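Local coordinates for YesW protein (Bacillus subtilis, PDB 2ZUX), which cleaves the rhamnogalacturonan backbone of plant cell-wall pectin by endo-type eliminative action, as a secreted, calcium- or manganese-requiring family 11 polysaccharide lyase, at residues Ser255-Ser260 with Lys291-Ala296; Arg264-Leu269 with Met284-Tyr289; Ala321-His326 with Phe343-Val348. All coordinates share one frame; numbering follows the deposited sequence.

How the contacts relate
Followed from the N terminus, the chain leaves strand 241-246 and enters a long loop containing residues 255-260; contact 1 closes this loop when 291-296 comes back to them. Within that span, contact 2 closes the shorter hairpin loop of strands 268-273 and 281-286, where 264-269 meets 284-289. Both contacts reach one four-stranded antiparallel sheet, contact 1 through strand 293-300, which bonds to strand 281-286 through Met293 N and Arg286 O. Contact 3 closes a separate, later loop, setting 321-326 against the turn that opens strand 346-348 of the next sheet. Thr292 and Leu294 pack on Phe343, and Tyr288 reaches His326, so neighbouring propeller sheets are joined.

Contact 1: residues Ser255-Ser260 with Lys291-Ala296; sequences SDWGDS and KTMLVA
A cation-pi contact between Trp257, at the end of a short 3-10 turn, and Lys291 holds the loop before strand 268-273 against the residues leading into strand 293-300. With CG anti to the backbone N (chi1 -179°) and the rest of the chain extended, Lys291 runs obliquely over one face of the indole. Its CD stands 4.0 Å from the centroid of the Trp257 six-membered ring, almost on the ring normal, a CH-pi contact. NZ lies 4.8 Å from the same centroid. Met293 comes to the far corner of the benzo ring, where its SD is 3.7 Å from Trp257 CH2 in an oblique Met-aromatic contact, and Trp257 NE1 is bonded to Arg251 O. The carboxylate of Asp256 stays short of a salt bridge: a water links its OD2 to Lys291 NZ, while OD2 also accepts from Asn253 N. Two further waters replace direct backbone bonds, one joining Asp256 O to Lys291 N and the other donating to Trp257 O and Lys291 O. A lysine chain laid over a tryptophan face, with water-bridged backbones, fastens a connecting loop to the start of an inner strand of a beta-propeller sheet.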
loop_
_atom_site.group_PDB
_atom_site.type_symbol
_atom_site.label_atom_id
_atom_site.label_comp_id
_atom_site.label_asym_id
_atom_site.label_seq_id
_atom_site.Cartn_x
_atom_site.Cartn_y
_atom_site.Cartn_z
ATOM N N SER A 255 -27.843 11.513 -6.819
ATOM C CA SER A 255 -27.649 12.945 -7.038
ATOM C C SER A 255 -27.108 13.709 -5.828
ATOM O O SER A 255 -26.589 14.811 -5.995
ATOM C CB SER A 255 -28.945 13.588 -7.532
ATOM O OG SER A 255 -29.952 13.463 -6.554
ATOM N N ASP A 256 -27.200 13.119 -4.633
ATOM C CA ASP A 256 -26.638 13.724 -3.411
ATOM C C ASP A 256 -25.144 13.996 -3.573
ATOM O O ASP A 256 -24.585 14.874 -2.910
ATOM C CB ASP A 256 -26.804 12.803 -2.195
ATOM C CG ASP A 256 -28.254 12.581 -1.783
ATOM O OD1 ASP A 256 -29.152 13.317 -2.244
ATOM O OD2 ASP A 256 -28.487 11.657 -0.969
ATOM N N TRP A 257 -24.498 13.216 -4.433
ATOM C CA TRP A 257 -23.044 13.204 -4.524
ATOM C C TRP A 257 -22.482 14.145 -5.579
ATOM O O TRP A 257 -21.274 14.336 -5.656
ATOM C CB TRP A 257 -22.562 11.767 -4.738
ATOM C CG TRP A 257 -23.026 10.874 -3.611
ATOM C CD1 TRP A 257 -24.187 10.167 -3.555
ATOM C CD2 TRP A 257 -22.361 10.651 -2.364
ATOM N NE1 TRP A 257 -24.286 9.498 -2.363
ATOM C CE2 TRP A 257 -23.172 9.773 -1.611
ATOM C CE3 TRP A 257 -21.150 11.098 -1.814
ATOM C CZ2 TRP A 257 -22.816 9.337 -0.332
ATOM C CZ3 TRP A 257 -20.796 10.667 -0.537
ATOM C CH2 TRP A 257 -21.626 9.787 0.183
ATOM N N GLY A 258 -23.360 14.727 -6.397
ATOM C CA GLY A 258 -22.930 15.767 -7.331
ATOM C C GLY A 258 -23.164 15.502 -8.806
ATOM O O GLY A 258 -22.880 16.364 -9.629
ATOM N N ASP A 259 -23.660 14.314 -9.145
ATOM C CA ASP A 259 -24.142 14.041 -10.511
ATOM C C ASP A 259 -25.239 12.994 -10.449
ATOM O O ASP A 259 -25.429 12.355 -9.421
ATOM C CB ASP A 259 -23.009 13.611 -11.463
ATOM C CG ASP A 259 -22.352 12.297 -11.059
ATOM O OD1 ASP A 259 -23.020 11.243 -11.072
ATOM O OD2 ASP A 259 -21.140 12.329 -10.745
ATOM N N SER A 260 -25.965 12.824 -11.554
ATOM C CA SER A 260 -27.064 11.855 -11.593
ATOM C C SER A 260 -26.757 10.627 -12.450
ATOM O O SER A 260 -27.552 9.684 -12.488
ATOM C CB SER A 260 -28.371 12.517 -12.048
ATOM O OG SER A 260 -28.794 13.491 -11.109
ATOM N N LYS A 291 -19.928 16.102 -2.150
ATOM C CA LYS A 291 -20.245 15.436 -0.885
ATOM C C LYS A 291 -19.235 14.336 -0.564
ATOM O O LYS A 291 -18.885 13.525 -1.436
ATOM C CB LYS A 291 -21.652 14.849 -0.910
ATOM C CG LYS A 291 -22.040 14.161 0.394
ATOM C CD LYS A 291 -23.467 13.619 0.375
ATOM C CE LYS A 291 -23.773 12.863 1.658
ATOM N NZ LYS A 291 -25.208 12.472 1.721
ATOM N N THR A 292 -18.777 14.326 0.684
ATOM C CA THR A 292 -17.734 13.430 1.148
ATOM C C THR A 292 -18.133 12.863 2.498
ATOM O O THR A 292 -18.560 13.603 3.389
ATOM C CB THR A 292 -16.409 14.206 1.293
ATOM O OG1 THR A 292 -16.015 14.717 0.019
ATOM C CG2 THR A 292 -15.303 13.322 1.832
ATOM N N MET A 293 -18.009 11.544 2.646
ATOM C CA MET A 293 -18.278 10.894 3.927
ATOM C C MET A 293 -17.176 9.910 4.270
ATOM O O MET A 293 -16.606 9.264 3.387
ATOM C CB MET A 293 -19.625 10.170 3.916
ATOM C CG MET A 293 -20.830 11.073 3.710
ATOM S SD MET A 293 -22.392 10.180 3.776
ATOM C CE MET A 293 -22.456 9.716 5.505
ATOM N N LEU A 294 -16.878 9.809 5.562
ATOM C CA LEU A 294 -15.937 8.823 6.091
ATOM C C LEU A 294 -16.575 8.154 7.285
ATOM O O LEU A 294 -17.162 8.832 8.126
ATOM C CB LEU A 294 -14.615 9.465 6.528
ATOM C CG LEU A 294 -13.737 10.141 5.468
ATOM C CD1 LEU A 294 -14.157 11.590 5.236
ATOM C CD2 LEU A 294 -12.283 10.100 5.896
ATOM N N VAL A 295 -16.476 6.832 7.356
ATOM C CA VAL A 295 -16.990 6.080 8.498
ATOM C C VAL A 295 -15.896 5.165 9.020
ATOM O O VAL A 295 -15.159 4.559 8.237
ATOM C CB VAL A 295 -18.245 5.256 8.121
ATOM C CG1 VAL A 295 -18.753 4.457 9.310
ATOM C CG2 VAL A 295 -19.365 6.166 7.612
ATOM N N ALA A 296 -15.788 5.090 10.344
ATOM C CA ALA A 296 -14.834 4.235 11.024
ATOM C C ALA A 296 -15.539 3.076 11.711
ATOM O O ALA A 296 -16.633 3.244 12.270
ATOM C CB ALA A 296 -14.042 5.029 12.029
HETATM O O HOH W 1 -22.531 16.708 -3.489
HETATM O O HOH W 2 -26.382 10.435 0.191
HETATM O O HOH W 3 -18.974 13.768 -4.170
#

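Contact 2: residues Arg264-Leu269 with Met284-Tyr289; sequences RVDRFL and MTRGYY
Arg286, at the end of strand 281-286, reaches the 3-10 turn before the partner strand: its NE donates to Val265 O at 2.7 Å and 171°, the oxygen lying in the guanidinium plane. The same guanidinium forms a longer salt bridge from NH2 to Asp266 OD1 (3.2 Å), with the carboxylate oxygen tilted out of that plane. The tip of the Phe268 ring meets one guanidinium face toward its rim, CZ 3.4 Å above the plane and the ring turned 51° against it.

On the other side of the sheet, the Leu269 side chain crosses that of Thr285 at a slant, and its CB is 3.1 Å from Thr285 OG1. Their backbones are an antiparallel hydrogen-bonded pair, with Thr285 N to Leu269 O at 3.0 Å and weak bonds from Leu269 N to Thr285 O and OG1. Gly287 N then bonds to Arg267 O.

Beyond the strand, Arg267 meets two tyrosines. Its CB sits over the Tyr288 ring, 3.9 Å from the centroid, and a bend at chi2 (-68°) sets CD beside Tyr288 OH; farther on, Tyr289 OH lies over one guanidinium face, toward its rim. Arg267 NE approaches the Tyr289 ring at its edge, 3.5 Å from CE2.

Further out, Glu229 and Pro249 O hold Arg286 NH1, and Asn263 OD1 accepts from Arg267 NE. Tyr288 OH bonds to His326 ND1, a second-shell link to a calcium ligand. A water bridges Arg267 O, Thr285 OG1 and Gly287 O where the strands part. With carbonyls, two carboxylates and an aromatic ring around it, the buried Arg286 is likely to remain charged, and its bonds tie the turn at Val265 and Asp266 to the hairpin.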
loop_
_atom_site.group_PDB
_atom_site.type_symbol
_atom_site.label_atom_id
_atom_site.label_comp_id
_atom_site.label_asym_id
_atom_site.label_seq_id
_atom_site.Cartn_x
_atom_site.Cartn_y
_atom_site.Cartn_z
ATOM N N ARG A 264 -19.810 10.325 -9.178
ATOM C CA ARG A 264 -19.325 10.800 -7.882
ATOM C C ARG A 264 -19.750 9.916 -6.716
ATOM O O ARG A 264 -18.986 9.745 -5.751
ATOM C CB ARG A 264 -19.769 12.244 -7.679
ATOM C CG ARG A 264 -18.973 13.219 -8.526
ATOM C CD ARG A 264 -19.726 14.526 -8.716
ATOM N NE ARG A 264 -18.963 15.505 -9.487
ATOM C CZ ARG A 264 -18.807 15.480 -10.809
ATOM N NH1 ARG A 264 -19.368 14.525 -11.552
ATOM N NH2 ARG A 264 -18.093 16.438 -11.391
ATOM N N VAL A 265 -20.947 9.343 -6.813
ATOM C CA VAL A 265 -21.496 8.475 -5.780
ATOM C C VAL A 265 -20.597 7.271 -5.492
ATOM O O VAL A 265 -20.563 6.780 -4.360
ATOM C CB VAL A 265 -22.931 8.002 -6.163
ATOM C CG1 VAL A 265 -22.926 7.235 -7.482
ATOM C CG2 VAL A 265 -23.566 7.169 -5.050
ATOM N N ASP A 266 -19.861 6.806 -6.500
ATOM C CA ASP A 266 -19.131 5.553 -6.391
ATOM C C ASP A 266 -17.623 5.766 -6.340
ATOM O O ASP A 266 -16.845 4.960 -6.857
ATOM C CB ASP A 266 -19.529 4.613 -7.532
ATOM C CG ASP A 266 -20.873 3.938 -7.303
ATOM O OD1 ASP A 266 -21.409 4.003 -6.173
ATOM O OD2 ASP A 266 -21.384 3.346 -8.283
ATOM N N ARG A 267 -17.213 6.845 -5.677
ATOM C CA ARG A 267 -15.798 7.151 -5.495
ATOM C C ARG A 267 -15.376 6.713 -4.108
ATOM O O ARG A 267 -15.595 7.423 -3.125
ATOM C CB ARG A 267 -15.544 8.646 -5.712
ATOM C CG ARG A 267 -15.798 9.099 -7.150
ATOM C CD ARG A 267 -14.769 8.510 -8.096
ATOM N NE ARG A 267 -14.929 9.063 -9.433
ATOM C CZ ARG A 267 -13.955 9.127 -10.331
ATOM N NH1 ARG A 267 -12.740 8.690 -10.037
ATOM N NH2 ARG A 267 -14.193 9.660 -11.524
ATOM N N PHE A 268 -14.788 5.527 -4.023
ATOM C CA PHE A 268 -14.473 4.919 -2.730
ATOM C C PHE A 268 -12.992 4.963 -2.412
ATOM O O PHE A 268 -12.147 4.844 -3.309
ATOM C CB PHE A 268 -14.935 3.456 -2.711
ATOM C CG PHE A 268 -16.412 3.289 -2.901
ATOM C CD1 PHE A 268 -17.283 3.477 -1.831
ATOM C CD2 PHE A 268 -16.935 2.980 -4.148
ATOM C CE1 PHE A 268 -18.663 3.325 -1.995
ATOM C CE2 PHE A 268 -18.303 2.827 -4.330
ATOM C CZ PHE A 268 -19.170 3.016 -3.255
ATOM N N LEU A 269 -12.699 5.099 -1.119
ATOM C CA LEU A 269 -11.364 4.857 -0.565
ATOM C C LEU A 269 -11.538 4.055 0.718
ATOM O O LEU A 269 -12.662 3.849 1.187
ATOM C CB LEU A 269 -10.605 6.166 -0.304
ATOM C CG LEU A 269 -10.432 7.123 -1.482
ATOM C CD1 LEU A 269 -9.935 8.477 -0.981
ATOM C CD2 LEU A 269 -9.487 6.518 -2.516
ATOM N N MET A 284 -13.868 3.357 5.914
ATOM C CA MET A 284 -14.491 3.303 4.588
ATOM C C MET A 284 -14.938 4.715 4.248
ATOM O O MET A 284 -15.596 5.375 5.066
ATOM C CB MET A 284 -15.712 2.377 4.581
ATOM C CG MET A 284 -15.387 0.905 4.729
ATOM S SD MET A 284 -14.678 0.204 3.190
ATOM C CE MET A 284 -13.436 -0.815 3.945
ATOM N N THR A 285 -14.588 5.180 3.050
ATOM C CA THR A 285 -14.988 6.513 2.612
ATOM C C THR A 285 -15.771 6.473 1.309
ATOM O O THR A 285 -15.691 5.505 0.529
ATOM C CB THR A 285 -13.786 7.473 2.456
ATOM O OG1 THR A 285 -13.122 7.227 1.213
ATOM C CG2 THR A 285 -12.784 7.270 3.571
ATOM N N ARG A 286 -16.521 7.536 1.059
ATOM C CA ARG A 286 -17.335 7.624 -0.147
ATOM C C ARG A 286 -17.417 9.074 -0.541
ATOM O O ARG A 286 -17.716 9.931 0.296
ATOM C CB ARG A 286 -18.736 7.058 0.105
ATOM C CG ARG A 286 -19.601 6.900 -1.144
ATOM C CD ARG A 286 -20.881 6.162 -0.837
ATOM N NE ARG A 286 -21.440 5.579 -2.052
ATOM C CZ ARG A 286 -22.226 4.507 -2.082
ATOM N NH1 ARG A 286 -22.600 3.910 -0.954
ATOM N NH2 ARG A 286 -22.644 4.037 -3.256
ATOM N N GLY A 287 -17.154 9.345 -1.810
ATOM C CA GLY A 287 -17.171 10.700 -2.335
ATOM C C GLY A 287 -15.864 11.442 -2.143
ATOM O O GLY A 287 -15.118 11.199 -1.188
ATOM N N TYR A 288 -15.600 12.368 -3.055
ATOM C CA TYR A 288 -14.583 13.384 -2.823
ATOM C C TYR A 288 -14.715 14.633 -3.666
ATOM O O TYR A 288 -14.293 15.696 -3.230
ATOM C CB TYR A 288 -13.144 12.858 -2.853
ATOM C CG TYR A 288 -12.796 11.799 -3.864
ATOM C CD1 TYR A 288 -12.610 12.110 -5.211
ATOM C CD2 TYR A 288 -12.562 10.488 -3.450
ATOM C CE1 TYR A 288 -12.254 11.123 -6.129
ATOM C CE2 TYR A 288 -12.197 9.500 -4.352
ATOM C CZ TYR A 288 -12.043 9.827 -5.689
ATOM O OH TYR A 288 -11.684 8.843 -6.580
ATOM N N TYR A 289 -15.322 14.539 -4.848
ATOM C CA TYR A 289 -15.464 15.734 -5.684
ATOM C C TYR A 289 -16.405 16.769 -5.084
ATOM O O TYR A 289 -16.201 17.975 -5.274
ATOM C CB TYR A 289 -15.964 15.357 -7.067
ATOM C CG TYR A 289 -14.990 14.531 -7.862
ATOM C CD1 TYR A 289 -13.858 15.116 -8.421
ATOM C CD2 TYR A 289 -15.197 13.163 -8.061
ATOM C CE1 TYR A 289 -12.956 14.370 -9.165
ATOM C CE2 TYR A 289 -14.302 12.412 -8.807
ATOM C CZ TYR A 289 -13.188 13.019 -9.358
ATOM O OH TYR A 289 -12.311 12.254 -10.099
HETATM O O HOH W 4 -17.290 12.092 -5.412
HETATM O O HOH W 5 -14.084 8.552 -0.921
HETATM O O HOH W 6 -11.832 6.366 -5.698
HETATM O O HOH W 7 -15.236 2.721 0.881
#

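Contact 3: residues Ala321-His326 with Phe343-Val348; sequences AGQGNH and FGSMAV. With CA (calcium ion), chain C.
One direct hydrogen bond joins the two segments: Ser345 N donates to Gln323 O at 2.9 Å, nearly straight at 178° though the donor stands above the carbonyl plane. Ser345 lies in a type II' turn from Phe343 to Met346, closed by Met346 N to Phe343 O, and Gly344 has the positive phi expected at its second position. Within its own loop, Gln323 NE2 donates to Ala321 O, while OE1 accepts from Gly361 N and lies 3.4 Å from Ser345 CB.

The remaining contacts are close packing. Gly324 CA is 3.5 Å from Phe343 CE2, and Gly324 CA and Gly344 CA are 4.3 Å apart; the backbones come this close at two glycines, which have no side chain to lodge between them. Gln323 CB rests on Met346 SD at 3.9 Å. Asn325 OD1, which accepts from Gln382 NE2, lies 3.6 Å from Gly344 CA.

The metal site begins at the end of the loop. His326 NE2 binds the calcium ion at 2.2 Å, two waters are also ligands, and His362, Asp364 and Glu385 complete the sphere. Gly324 O accepts from His362 ND1, which is consistent with its orienting that imidazole, and the Tyr558 ring meets His326. A tight beta turn thus backs an inter-strand loop that ends in a calcium site of the beta-propeller.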
loop_
_atom_site.group_PDB
_atom_site.type_symbol
_atom_site.label_atom_id
_atom_site.label_comp_id
_atom_site.label_asym_id
_atom_site.label_seq_id
_atom_site.Cartn_x
_atom_site.Cartn_y
_atom_site.Cartn_z
ATOM N N ALA A 321 -16.010 19.067 1.906
ATOM C CA ALA A 321 -16.447 18.592 0.598
ATOM C C ALA A 321 -15.436 19.034 -0.454
ATOM O O ALA A 321 -14.817 20.082 -0.313
ATOM C CB ALA A 321 -17.811 19.176 0.266
ATOM N N GLY A 322 -15.273 18.240 -1.512
ATOM C CA GLY A 322 -14.492 18.667 -2.674
ATOM C C GLY A 322 -12.979 18.636 -2.523
ATOM O O GLY A 322 -12.267 19.194 -3.360
ATOM N N GLN A 323 -12.478 17.964 -1.484
ATOM C CA GLN A 323 -11.054 18.040 -1.141
ATOM C C GLN A 323 -10.267 16.755 -1.358
ATOM O O GLN A 323 -9.045 16.800 -1.408
ATOM C CB GLN A 323 -10.867 18.513 0.310
ATOM C CG GLN A 323 -11.536 19.852 0.634
ATOM C CD GLN A 323 -11.183 20.929 -0.367
ATOM O OE1 GLN A 323 -10.009 21.215 -0.610
ATOM N NE2 GLN A 323 -12.205 21.532 -0.959
ATOM N N GLY A 324 -10.953 15.620 -1.449
ATOM C CA GLY A 324 -10.260 14.337 -1.481
ATOM C C GLY A 324 -9.556 14.009 -2.784
ATOM O O GLY A 324 -9.912 14.512 -3.860
ATOM N N ASN A 325 -8.547 13.158 -2.670
ATOM C CA ASN A 325 -7.792 12.630 -3.793
ATOM C C ASN A 325 -8.323 11.247 -4.172
ATOM O O ASN A 325 -9.161 10.674 -3.482
ATOM C CB ASN A 325 -6.338 12.442 -3.364
ATOM C CG ASN A 325 -5.457 13.657 -3.623
ATOM O OD1 ASN A 325 -5.918 14.808 -3.662
ATOM N ND2 ASN A 325 -4.165 13.396 -3.807
ATOM N N HIS A 326 -7.799 10.688 -5.265
ATOM C CA HIS A 326 -7.971 9.250 -5.545
ATOM C C HIS A 326 -7.045 8.391 -4.674
ATOM O O HIS A 326 -6.557 7.350 -5.114
ATOM C CB HIS A 326 -7.638 8.909 -6.998
ATOM C CG HIS A 326 -8.277 9.797 -8.016
ATOM N ND1 HIS A 326 -9.620 9.750 -8.329
ATOM C CD2 HIS A 326 -7.734 10.739 -8.816
ATOM C CE1 HIS A 326 -9.873 10.629 -9.283
ATOM N NE2 HIS A 326 -8.742 11.234 -9.603
ATOM N N PHE A 343 -6.793 13.200 3.864
ATOM C CA PHE A 343 -7.769 12.932 2.819
ATOM C C PHE A 343 -7.605 14.007 1.742
ATOM O O PHE A 343 -8.391 14.953 1.648
ATOM C CB PHE A 343 -9.176 12.954 3.430
ATOM C CG PHE A 343 -10.245 12.346 2.558
ATOM C CD1 PHE A 343 -10.484 10.970 2.577
ATOM C CD2 PHE A 343 -11.026 13.147 1.730
ATOM C CE1 PHE A 343 -11.478 10.406 1.772
ATOM C CE2 PHE A 343 -12.018 12.583 0.943
ATOM C CZ PHE A 343 -12.238 11.210 0.956
ATOM N N GLY A 344 -6.552 13.876 0.937
ATOM C CA GLY A 344 -6.251 14.879 -0.077
ATOM C C GLY A 344 -5.919 16.208 0.572
ATOM O O GLY A 344 -4.945 16.308 1.322
ATOM N N SER A 345 -6.731 17.224 0.282
ATOM C CA SER A 345 -6.497 18.581 0.777
ATOM C C SER A 345 -7.075 18.828 2.164
ATOM O O SER A 345 -6.952 19.930 2.707
ATOM C CB SER A 345 -7.074 19.590 -0.213
ATOM O OG SER A 345 -6.363 19.532 -1.437
ATOM N N MET A 346 -7.716 17.817 2.737
ATOM C CA MET A 346 -8.254 17.954 4.088
ATOM C C MET A 346 -7.707 16.867 5.010
ATOM O O MET A 346 -7.056 15.917 4.555
ATOM C CB MET A 346 -9.786 17.943 4.060
ATOM C CG MET A 346 -10.372 16.576 3.825
ATOM S SD MET A 346 -12.126 16.658 3.490
ATOM C CE MET A 346 -12.729 15.187 4.330
ATOM N N ALA A 347 -7.962 17.015 6.303
ATOM C CA ALA A 347 -7.540 16.014 7.271
ATOM C C ALA A 347 -8.653 15.804 8.270
ATOM O O ALA A 347 -9.404 16.746 8.587
ATOM C CB ALA A 347 -6.270 16.426 7.969
ATOM N N VAL A 348 -8.756 14.567 8.752
ATOM C CA VAL A 348 -9.791 14.149 9.686
ATOM C C VAL A 348 -9.102 13.576 10.913
ATOM O O VAL A 348 -8.177 12.772 10.794
ATOM C CB VAL A 348 -10.718 13.094 9.037
ATOM C CG1 VAL A 348 -11.814 12.631 10.008
ATOM C CG2 VAL A 348 -11.332 13.649 7.760
HETATM CA CA CA C . -8.341 13.154 -10.504
HETATM O O HOH W 8 -10.305 13.325 -11.415
HETATM O O HOH W 9 -7.743 12.320 -12.364
#